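PDB 6XFJ: SPI-1 type 3 secretion system pilotin from Salmonella typhimurium, which is an outer-membrane lipoprotein that pilots the secretin InvG to its proper place in the outer membrane, so that the injectisome can be built and virulence factors secreted. Local coordinates for residues L66-Y69 and Q70-A74. Sequence-based numbering, arbitrary orientation.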
# COMPACT_ATOMS: atom_id res chain seq x y z
N LEU B 66 2.65 -0.12 6.08
CA LEU B 66 1.71 -1.22 5.85
C LEU B 66 0.76 -0.91 4.73
O LEU B 66 0.55 0.22 4.31
CB LEU B 66 0.91 -1.46 7.12
CG LEU B 66 1.72 -1.89 8.31
CD1 LEU B 66 0.76 -2.21 9.43
CD2 LEU B 66 2.68 -3.01 8.03
N SER B 67 0.29 -2.00 4.09
CA SER B 67 -0.63 -1.87 2.95
C SER B 67 -2.03 -1.52 3.38
O SER B 67 -2.40 -1.67 4.56
CB SER B 67 -0.63 -3.15 2.16
OG SER B 67 -1.31 -4.16 2.88
N ILE B 68 -2.91 -1.13 2.43
CA ILE B 68 -4.34 -0.96 2.77
C ILE B 68 -4.90 -2.28 3.28
O ILE B 68 -5.73 -2.26 4.16
CB ILE B 68 -5.13 -0.33 1.64
CG1 ILE B 68 -6.43 0.25 2.21
CG2 ILE B 68 -5.34 -1.36 0.49
CD1 ILE B 68 -7.21 1.01 1.20
N TYR B 69 -4.51 -3.43 2.70
CA TYR B 69 -5.08 -4.70 3.19
C TYR B 69 -4.72 -4.85 4.67
O TYR B 69 -5.55 -5.22 5.49
CB TYR B 69 -4.56 -5.87 2.34
CG TYR B 69 -5.18 -7.17 2.79
CD1 TYR B 69 -6.42 -7.60 2.33
CD2 TYR B 69 -4.55 -7.94 3.74
CE1 TYR B 69 -7.05 -8.71 2.83
CE2 TYR B 69 -5.16 -9.12 4.19
CZ TYR B 69 -6.41 -9.50 3.75
OH TYR B 69 -6.99 -10.66 4.20
N GLN B 70 -3.44 -4.68 4.97
CA GLN B 70 -2.91 -4.92 6.34
C GLN B 70 -3.54 -3.92 7.33
O GLN B 70 -3.84 -4.31 8.44
CB GLN B 70 -1.41 -4.72 6.35
CG GLN B 70 -0.71 -5.84 5.57
CD GLN B 70 0.65 -5.51 5.03
OE1 GLN B 70 1.18 -4.43 5.25
NE2 GLN B 70 1.24 -6.42 4.23
N THR B 71 -3.78 -2.69 6.88
CA THR B 71 -4.36 -1.69 7.81
C THR B 71 -5.85 -1.85 7.96
O THR B 71 -6.36 -1.62 9.06
CB THR B 71 -3.92 -0.31 7.42
OG1 THR B 71 -4.25 -0.04 6.08
CG2 THR B 71 -2.43 -0.13 7.64
N LEU B 72 -6.59 -2.22 6.94
CA LEU B 72 -8.02 -2.61 7.10
C LEU B 72 -8.12 -3.79 8.07
O LEU B 72 -8.98 -3.84 8.91
CB LEU B 72 -8.67 -2.90 5.75
CG LEU B 72 -8.98 -1.70 4.87
CD1 LEU B 72 -9.30 -2.10 3.47
CD2 LEU B 72 -10.13 -0.87 5.47
N LEU B 73 -7.25 -4.78 7.86
CA LEU B 73 -7.32 -6.00 8.69
C LEU B 73 -6.99 -5.63 10.16
O LEU B 73 -7.66 -6.09 11.04
CB LEU B 73 -6.35 -7.05 8.15
CG LEU B 73 -6.51 -8.45 8.72
CD1 LEU B 73 -7.84 -9.06 8.39
CD2 LEU B 73 -5.41 -9.34 8.19
N ALA B 74 -5.97 -4.79 10.36
CA ALA B 74 -5.66 -4.28 11.72
C ALA B 74 -6.87 -3.55 12.34
O ALA B 74 -7.17 -3.79 13.51
CB ALA B 74 -4.45 -3.40 11.71
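Ser-67 N-H stands above the carboxamide plane of Gln-70, about 52° out of it, and gives OE1 a straight bond (2.8 Å, 169°); Leu-66 crosses the amide at about a right angle, its CD2 3.5 Å from Gln-70 OE1. The Tyr-69 ring lies alongside Leu-73, with Leu-73 CD2 4.0 Å from Tyr-69 CE2, oblique to the ring, and Tyr-69 OH hydrogen-bonds Glu-36 of helix 25-36. Ser-67 is the N-cap of helix 68-80, in the C-terminal helical part of the pilotin: a chi1 of 72° turns its short side chain so that OG accepts from Gln-70 N at 3.0 Å. These reciprocal bonds form a capping box, for which glutamine is long enough to reach back. Thr-71 N and OG1 both donate to Ser-67 O, each at 2.9 Å, so this buried hydroxyl is satisfied locally. Ile-68 CG1 packs on Leu-72 CD1, two branched apolar residues one turn apart that face helix 25-36. Across the dimer, Ser-67 OG hydrogen-bonds Asn-65 O, and Gln-70 OE1 accepts from Gln-70 NE2, both of the second subunit. The same atoms thus serve cap and interface, which probably support each other.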